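Local coordinates for solute Binding Protein, BlMnBP1 in complex with mannotriose (Bifidobacterium, PDB 6FUV), which probably captures beta-manno-oligosaccharides such as mannotriose outside the cell for delivery to an ABC transporter, at residues A186-Y190 against M264-A268; M202-H208 against E372-F376. All blocks are in the same frame, centred on the assembly; numbering follows the deposited sequence.

Interaction 1. Residues A186-Y190 against M264-A268; sequences AWDQY and MVLGA. With BMA (beta-D-mannopyranose), chain B.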
ATOM      1  N   ALA A 186      -3.965  -4.344   5.367  1.00 15.07           N
ATOM      2  CA  ALA A 186      -4.175  -3.888   4.009  1.00 16.82           C
ATOM      3  C   ALA A 186      -5.642  -3.863   3.607  1.00 17.83           C
ATOM      4  O   ALA A 186      -5.975  -3.242   2.593  1.00  9.63           O
ATOM      5  CB  ALA A 186      -3.356  -4.772   3.070  1.00 13.47           C
ATOM      6  N   TRP A 187      -6.528  -4.518   4.367  1.00 12.46           N
ATOM      7  CA  TRP A 187      -7.951  -4.422   4.052  1.00 12.29           C
ATOM      8  C   TRP A 187      -8.450  -2.998   4.212  1.00 15.69           C
ATOM      9  O   TRP A 187      -9.421  -2.618   3.549  1.00 14.96           O
ATOM     10  CB  TRP A 187      -8.774  -5.398   4.920  1.00 14.98           C
ATOM     11  CG  TRP A 187      -8.712  -6.846   4.447  1.00 15.73           C
ATOM     12  CD1 TRP A 187      -7.754  -7.753   4.725  1.00 16.54           C
ATOM     13  CD2 TRP A 187      -9.643  -7.522   3.605  1.00 15.31           C
ATOM     14  NE1 TRP A 187      -8.012  -8.935   4.097  1.00 14.27           N
ATOM     15  CE2 TRP A 187      -9.195  -8.834   3.428  1.00 15.04           C
ATOM     16  CE3 TRP A 187     -10.807  -7.154   3.001  1.00 12.87           C
ATOM     17  CZ2 TRP A 187      -9.858  -9.784   2.629  1.00 12.02           C
ATOM     18  CZ3 TRP A 187     -11.483  -8.105   2.215  1.00 18.76           C
ATOM     19  CH2 TRP A 187     -10.999  -9.404   2.047  1.00 14.43           C
ATOM     20  N   ASP A 188      -7.758  -2.183   5.015  1.00 12.89           N
ATOM     21  CA  ASP A 188      -8.152  -0.798   5.175  1.00 17.14           C
ATOM     22  C   ASP A 188      -8.055  -0.039   3.859  1.00 17.62           C
ATOM     23  O   ASP A 188      -8.689   1.015   3.705  1.00 13.33           O
ATOM     24  CB  ASP A 188      -7.264  -0.145   6.248  1.00 17.29           C
ATOM     25  CG  ASP A 188      -7.628  -0.555   7.684  1.00 11.71           C
ATOM     26  OD1 ASP A 188      -8.692  -1.160   7.848  1.00 12.38           O
ATOM     27  OD2 ASP A 188      -6.803  -0.301   8.625  1.00 14.29           O
ATOM     28  N   GLN A 189      -7.290  -0.567   2.907  1.00 14.80           N
ATOM     29  CA  GLN A 189      -6.949   0.172   1.701  1.00 16.46           C
ATOM     30  C   GLN A 189      -8.119   0.268   0.742  1.00 13.14           C
ATOM     31  O   GLN A 189      -8.084   1.079  -0.175  1.00 19.33           O
ATOM     32  CB  GLN A 189      -5.734  -0.506   1.021  1.00 17.02           C
ATOM     33  CG  GLN A 189      -4.530  -0.555   1.851  1.00 15.29           C
ATOM     34  CD  GLN A 189      -3.342  -1.166   1.203  1.00 18.31           C
ATOM     35  OE1 GLN A 189      -3.353  -1.539   0.045  1.00 21.78           O
ATOM     36  NE2 GLN A 189      -2.270  -1.221   1.947  1.00 14.62           N
ATOM     37  N   TYR A 190      -9.153  -0.504   0.959  1.00 15.38           N
ATOM     38  CA  TYR A 190     -10.253  -0.643   0.037  1.00 12.66           C
ATOM     39  C   TYR A 190     -11.469   0.185   0.444  1.00 18.53           C
ATOM     40  O   TYR A 190     -12.409   0.338  -0.361  1.00 12.75           O
ATOM     41  CB  TYR A 190     -10.639  -2.121  -0.061  1.00  9.76           C
ATOM     42  CG  TYR A 190      -9.560  -3.016  -0.549  1.00 10.36           C
ATOM     43  CD1 TYR A 190      -8.671  -3.553   0.328  1.00 12.76           C
ATOM     44  CD2 TYR A 190      -9.410  -3.320  -1.890  1.00 13.93           C
ATOM     45  CE1 TYR A 190      -7.651  -4.390  -0.091  1.00 13.65           C
ATOM     46  CE2 TYR A 190      -8.395  -4.130  -2.336  1.00 15.45           C
ATOM     47  CZ  TYR A 190      -7.519  -4.692  -1.424  1.00 13.81           C
ATOM     48  OH  TYR A 190      -6.515  -5.496  -1.843  1.00 14.28           O
ATOM     49  N   MET A 264      -5.904 -13.724  -3.398  1.00 12.36           N
ATOM     50  CA  MET A 264      -5.434 -12.982  -2.235  1.00 15.36           C
ATOM     51  C   MET A 264      -5.720 -11.497  -2.437  1.00 12.54           C
ATOM     52  O   MET A 264      -5.543 -10.956  -3.534  1.00 16.77           O
ATOM     53  CB  MET A 264      -3.961 -13.212  -1.987  1.00 15.93           C
ATOM     54  CG  MET A 264      -3.652 -14.498  -1.178  1.00 22.08           C
ATOM     55  SD  MET A 264      -1.917 -14.819  -0.887  1.00 26.45           S
ATOM     56  CE  MET A 264      -1.331 -15.321  -2.458  1.00 17.64           C
ATOM     57  N   VAL A 265      -6.164 -10.849  -1.366  1.00 14.08           N
ATOM     58  CA  VAL A 265      -6.610  -9.462  -1.382  1.00 14.37           C
ATOM     59  C   VAL A 265      -5.422  -8.561  -1.067  1.00 15.77           C
ATOM     60  O   VAL A 265      -5.018  -8.392   0.077  1.00 10.35           O
ATOM     61  CB  VAL A 265      -7.767  -9.270  -0.405  1.00 15.18           C
ATOM     62  CG1 VAL A 265      -8.072  -7.823  -0.169  1.00 17.32           C
ATOM     63  CG2 VAL A 265      -8.999  -9.982  -0.932  1.00 14.96           C
ATOM     64  N   LEU A 266      -4.816  -8.041  -2.126  1.00 16.24           N
ATOM     65  CA  LEU A 266      -3.537  -7.347  -2.046  1.00 20.11           C
ATOM     66  C   LEU A 266      -3.463  -6.265  -3.120  1.00 20.84           C
ATOM     67  O   LEU A 266      -4.198  -6.296  -4.104  1.00 15.74           O
ATOM     68  CB  LEU A 266      -2.378  -8.330  -2.238  1.00 13.05           C
ATOM     69  CG  LEU A 266      -2.220  -9.447  -1.204  1.00 20.07           C
ATOM     70  CD1 LEU A 266      -1.358 -10.650  -1.685  1.00 22.00           C
ATOM     71  CD2 LEU A 266      -1.606  -8.833   0.018  1.00 14.43           C
ATOM     72  N   GLY A 267      -2.509  -5.331  -2.948  1.00 21.73           N
ATOM     73  CA  GLY A 267      -2.283  -4.292  -3.932  1.00 16.62           C
ATOM     74  C   GLY A 267      -1.532  -4.785  -5.163  1.00 20.12           C
ATOM     75  O   GLY A 267      -1.038  -5.923  -5.204  1.00 16.94           O
ATOM     76  N   ALA A 268      -1.446  -3.887  -6.157  1.00 16.81           N
ATOM     77  CA  ALA A 268      -0.836  -4.243  -7.431  1.00 16.35           C
ATOM     78  C   ALA A 268       0.630  -4.570  -7.265  1.00 16.51           C
ATOM     79  O   ALA A 268       1.191  -5.278  -8.106  1.00 14.16           O
ATOM     80  CB  ALA A 268      -0.990  -3.100  -8.397  1.00 11.46           C
TER
HETATM   81  C1  BMA B   3       2.477  -1.475   1.020  1.00 17.99           C
HETATM   82  C2  BMA B   3       1.541  -0.965  -0.061  1.00 13.54           C
HETATM   83  C3  BMA B   3       1.267   0.542   0.095  1.00 18.89           C
HETATM   84  C4  BMA B   3       0.885   0.819   1.585  1.00 18.66           C
HETATM   85  C5  BMA B   3       1.945   0.260   2.504  1.00 18.52           C
HETATM   86  C6  BMA B   3       1.656   0.532   3.973  1.00 20.73           C
HETATM   87  O2  BMA B   3       0.292  -1.677   0.076  1.00 15.82           O
HETATM   88  O3  BMA B   3       0.258   1.071  -0.798  1.00 16.96           O
HETATM   89  O4  BMA B   3       0.772   2.176   1.822  1.00 19.92           O
HETATM   90  O5  BMA B   3       2.002  -1.140   2.305  1.00 14.68           O
HETATM   91  O6  BMA B   3       0.527  -0.215   4.358  1.00 19.88           O
HETATM   92  O   HOH W   1      -1.581  -4.413  -0.088  1.00 15.08           O

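Interaction 2. Residues M202-H208 against E372-F376; sequences MNQIMPH and EEDLF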
ATOM      1  N   MET A 202     -12.538   9.524   2.375  1.00 20.31           N
ATOM      2  CA  MET A 202     -11.541   9.200   3.389  1.00 17.55           C
ATOM      3  C   MET A 202     -11.253  10.401   4.292  1.00 20.87           C
ATOM      4  O   MET A 202     -11.392  10.327   5.516  1.00 22.57           O
ATOM      5  CB  MET A 202     -10.269   8.698   2.714  1.00 19.95           C
ATOM      6  CG  MET A 202      -9.160   8.229   3.655  1.00 29.92           C
ATOM      7  SD  MET A 202      -9.288   6.568   4.375  1.00 31.08           S
ATOM      8  CE  MET A 202     -10.415   5.737   3.222  1.00 22.21           C
ATOM      9  N   ASN A 203     -10.868  11.523   3.706  1.00 16.10           N
ATOM     10  CA  ASN A 203     -10.337  12.646   4.457  1.00 15.68           C
ATOM     11  C   ASN A 203     -11.367  13.735   4.752  1.00 23.28           C
ATOM     12  O   ASN A 203     -11.091  14.613   5.577  1.00 12.22           O
ATOM     13  CB  ASN A 203      -9.148  13.237   3.697  1.00 18.10           C
ATOM     14  CG  ASN A 203      -7.938  12.277   3.637  1.00 25.86           C
ATOM     15  OD1 ASN A 203      -7.615  11.583   4.621  1.00 25.40           O
ATOM     16  ND2 ASN A 203      -7.292  12.213   2.480  1.00 21.19           N
ATOM     17  N   GLN A 204     -12.565  13.665   4.171  1.00 12.86           N
ATOM     18  CA  GLN A 204     -13.559  14.710   4.375  1.00 19.82           C
ATOM     19  C   GLN A 204     -14.880  14.217   4.927  1.00 17.81           C
ATOM     20  O   GLN A 204     -15.495  14.942   5.651  1.00 25.92           O
ATOM     21  CB  GLN A 204     -13.833  15.445   3.067  1.00 15.95           C
ATOM     22  CG  GLN A 204     -12.615  16.164   2.472  1.00 24.63           C
ATOM     23  CD  GLN A 204     -12.985  17.044   1.299  1.00 23.65           C
ATOM     24  OE1 GLN A 204     -14.126  17.456   1.156  1.00 29.17           O
ATOM     25  NE2 GLN A 204     -12.018  17.353   0.477  1.00 37.16           N
ATOM     26  N   ILE A 205     -15.298  12.998   4.639  1.00 19.75           N
ATOM     27  CA  ILE A 205     -16.533  12.468   5.175  1.00 13.08           C
ATOM     28  C   ILE A 205     -16.280  11.720   6.471  1.00 20.07           C
ATOM     29  O   ILE A 205     -16.960  11.951   7.471  1.00 20.97           O
ATOM     30  CB  ILE A 205     -17.226  11.561   4.140  1.00 16.03           C
ATOM     31  CG1 ILE A 205     -17.561  12.346   2.886  1.00 20.11           C
ATOM     32  CG2 ILE A 205     -18.448  10.951   4.791  1.00 12.83           C
ATOM     33  CD1 ILE A 205     -18.509  11.669   1.965  1.00 27.75           C
ATOM     34  N   MET A 206     -15.350  10.765   6.457  1.00 13.79           N
ATOM     35  CA  MET A 206     -15.083   9.945   7.641  1.00 17.29           C
ATOM     36  C   MET A 206     -14.792  10.755   8.896  1.00 13.99           C
ATOM     37  O   MET A 206     -15.358  10.439   9.952  1.00 18.99           O
ATOM     38  CB  MET A 206     -13.930   8.986   7.326  1.00 19.77           C
ATOM     39  CG  MET A 206     -14.330   7.770   6.512  1.00 20.01           C
ATOM     40  SD  MET A 206     -13.128   6.463   6.480  1.00 21.37           S
ATOM     41  CE  MET A 206     -12.918   6.070   8.199  1.00 18.97           C
ATOM     42  N   PRO A 207     -13.967  11.805   8.874  1.00 15.29           N
ATOM     43  CA  PRO A 207     -13.777  12.597  10.100  1.00 19.24           C
ATOM     44  C   PRO A 207     -15.012  13.400  10.520  1.00 16.56           C
ATOM     45  O   PRO A 207     -15.003  14.026  11.576  1.00 19.96           O
ATOM     46  CB  PRO A 207     -12.592  13.491   9.734  1.00 17.36           C
ATOM     47  CG  PRO A 207     -12.738  13.687   8.233  1.00 22.68           C
ATOM     48  CD  PRO A 207     -13.221  12.349   7.724  1.00 19.67           C
ATOM     49  N   HIS A 208     -16.107  13.354   9.779  1.00 17.89           N
ATOM     50  CA  HIS A 208     -17.333  14.064  10.143  1.00 22.20           C
ATOM     51  C   HIS A 208     -18.527  13.111  10.202  1.00 23.13           C
ATOM     52  O   HIS A 208     -19.667  13.502   9.983  1.00 22.77           O
ATOM     53  CB  HIS A 208     -17.642  15.180   9.156  1.00 20.15           C
ATOM     54  CG  HIS A 208     -16.639  16.272   9.133  1.00 23.44           C
ATOM     55  ND1 HIS A 208     -16.598  17.262  10.087  1.00 27.37           N
ATOM     56  CD2 HIS A 208     -15.685  16.577   8.231  1.00 29.93           C
ATOM     57  CE1 HIS A 208     -15.656  18.128   9.775  1.00 27.15           C
ATOM     58  NE2 HIS A 208     -15.066  17.723   8.665  1.00 31.20           N
ATOM     59  N   GLU A 372      -8.484  21.241   8.398  1.00 24.22           N
ATOM     60  CA  GLU A 372      -8.649  19.971   9.084  1.00 22.21           C
ATOM     61  C   GLU A 372      -7.604  18.947   8.681  1.00 22.23           C
ATOM     62  O   GLU A 372      -7.852  17.752   8.778  1.00 21.25           O
ATOM     63  CB  GLU A 372     -10.037  19.410   8.810  1.00 27.89           C
ATOM     64  CG  GLU A 372     -11.138  20.430   8.887  1.00 24.70           C
ATOM     65  CD  GLU A 372     -12.503  19.835   8.577  1.00 37.29           C
ATOM     66  OE1 GLU A 372     -12.568  18.611   8.372  1.00 34.64           O
ATOM     67  OE2 GLU A 372     -13.510  20.568   8.555  1.00 36.42           O
ATOM     68  N   GLU A 373      -6.428  19.389   8.250  1.00 23.01           N
ATOM     69  CA  GLU A 373      -5.378  18.483   7.797  1.00 25.77           C
ATOM     70  C   GLU A 373      -5.002  17.430   8.840  1.00 26.48           C
ATOM     71  O   GLU A 373      -4.454  16.386   8.490  1.00 30.46           O
ATOM     72  CB  GLU A 373      -4.137  19.322   7.416  1.00 26.77           C
ATOM     73  CG  GLU A 373      -3.030  18.525   6.697  1.00 43.99           C
ATOM     74  CD  GLU A 373      -1.789  19.369   6.271  1.00 44.32           C
ATOM     75  OE1 GLU A 373      -1.488  20.431   6.885  1.00 42.13           O
ATOM     76  OE2 GLU A 373      -1.116  18.955   5.299  1.00 38.13           O
ATOM     77  N   ASP A 374      -5.281  17.674  10.109  1.00 22.36           N
ATOM     78  CA  ASP A 374      -4.955  16.742  11.170  1.00 27.49           C
ATOM     79  C   ASP A 374      -6.176  16.020  11.734  1.00 20.72           C
ATOM     80  O   ASP A 374      -6.006  15.117  12.548  1.00 20.83           O
ATOM     81  CB  ASP A 374      -4.251  17.493  12.313  1.00 25.44           C
ATOM     82  CG  ASP A 374      -2.929  18.070  11.921  1.00 32.17           C
ATOM     83  OD1 ASP A 374      -2.063  17.306  11.418  1.00 32.67           O
ATOM     84  OD2 ASP A 374      -2.750  19.294  12.121  1.00 35.61           O
ATOM     85  N   LEU A 375      -7.396  16.404  11.339  1.00 21.23           N
ATOM     86  CA  LEU A 375      -8.602  15.882  11.981  1.00 22.19           C
ATOM     87  C   LEU A 375      -8.711  14.365  11.833  1.00 22.17           C
ATOM     88  O   LEU A 375      -8.913  13.646  12.817  1.00 23.03           O
ATOM     89  CB  LEU A 375      -9.832  16.571  11.397  1.00 23.14           C
ATOM     90  CG  LEU A 375     -11.139  16.370  12.179  1.00 29.47           C
ATOM     91  CD1 LEU A 375     -11.005  16.722  13.674  1.00 16.72           C
ATOM     92  CD2 LEU A 375     -12.265  17.139  11.495  1.00 27.45           C
ATOM     93  N   PHE A 376      -8.562  13.845  10.615  1.00 22.32           N
ATOM     94  CA  PHE A 376      -8.624  12.394  10.455  1.00 19.46           C
ATOM     95  C   PHE A 376      -7.593  11.700  11.334  1.00 16.21           C
ATOM     96  O   PHE A 376      -7.909  10.725  12.011  1.00 15.67           O
ATOM     97  CB  PHE A 376      -8.386  11.991   9.008  1.00 21.99           C
ATOM     98  CG  PHE A 376      -8.602  10.521   8.735  1.00 21.46           C
ATOM     99  CD1 PHE A 376      -7.630   9.613   9.015  1.00 19.95           C
ATOM    100  CD2 PHE A 376      -9.768  10.069   8.175  1.00 19.55           C
ATOM    101  CE1 PHE A 376      -7.803   8.277   8.740  1.00 21.39           C
ATOM    102  CE2 PHE A 376      -9.953   8.714   7.902  1.00 22.87           C
ATOM    103  CZ  PHE A 376      -8.959   7.821   8.200  1.00 18.13           C
TER
HETATM  104  O   HOH W   2     -11.807  17.367   6.123  1.00 22.33           O

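Interaction 1. Residues A186-Y190 against M264-A268
In the periplasmic-binding-protein fold the ligand sits in a cleft between two lobes, and this contact borders the sugar pocket through Gln-189, joining the 3-10 turn 186-190 to the chain that leaves strand 261-264 of the four-stranded sheet. Val-265 fills the space between two aromatic rings. Its CG1 lies over the face of the Trp-187 six-membered ring, 3.8 Å from the centroid and 9° off the normal, a CH-pi contact, while Val-265 CG2 reaches Trp-187 CH2 at 3.6 Å. Val-265 CG1 also packs 3.4 Å from Tyr-190 CZ. The Tyr-190 hydroxyl is hydrogen-bonded to the carbonyl of Gly-135 on the adjoining strand; its proximity to the Leu-266 amide has poor geometry for a bond. Next to this buried packing, Gln-189 meets the ligand. Its NE2 donates to O2 of one mannose unit of the bound glycan at 3.2 Å, and a water accepts from Gly-267 N at 3.1 Å while donating weakly to Gln-189 OE1 (3.4 Å) and the same O2 (3.3 Å).

Interaction 2. Residues M202-H208 against E372-F376
Phe-376, at the start of helix 375-383, is the residue most covered in this contact. Its ring enters the hollow beside the end of helix 201-205 and the following 3-10 turn, where two methionines approach it differently. Met-202 SD sits 4.9 Å from the ring centroid in an oblique Met-aromatic contact, with Met-202 SD to Phe-376 CZ at 4.0 Å, and the backbone comes closer still, Met-202 O lying 3.1 Å from Phe-376 CD2; Met-206 SD lies at the ring edge, 5.5 Å from the centroid, and Met-206 CE reaches Phe-376 CE2 at 4.0 Å. Trp-420 adds an edge-to-face partner to the same ring. Further out, Pro-207 spans both hydrophobic residues of the opposing segment, its CB lying 4.0 Å from Leu-375 CG and its CD 4.2 Å from Phe-376 CD2. Beyond Leu-375 the surface turns polar: His-208 NE2 donates to Glu-372 OE1 at 2.7 Å, and a water donates both to that same Glu-372 OE1 (2.7 Å) and to Asn-203 O (2.9 Å). An aromatic and methionine cluster edged by a His-carboxylate hydrogen bond here joins two chain-distant helix ends of this binding-protein fold.

How the interactions relate
Interactions 1 and 2 show that a contact touching the ligand and one remote from the sugar can lie close together in one chain. Their segments alternate along the sequence. Segment 202-208 follows 186-190 after eleven intervening residues, yet each pairs with a different distant partner. The centres lie 21 Å apart and the nearest atoms about 5 Å apart, without touching. The centre of interaction 1, a buried contact that hydrogen-bonds directly to a mannose unit through Gln-189, lies about 7 Å from the centre of the chain; that of interaction 2, partly buried, about 20 Å. The Met-202 side chain remains about 11 Å from a bound mannose, but only about 5 Å from a hexaoxaicosane diol, probably a crystallisation component; Gln-189 belongs to the pocket of a bound molecule of this kind.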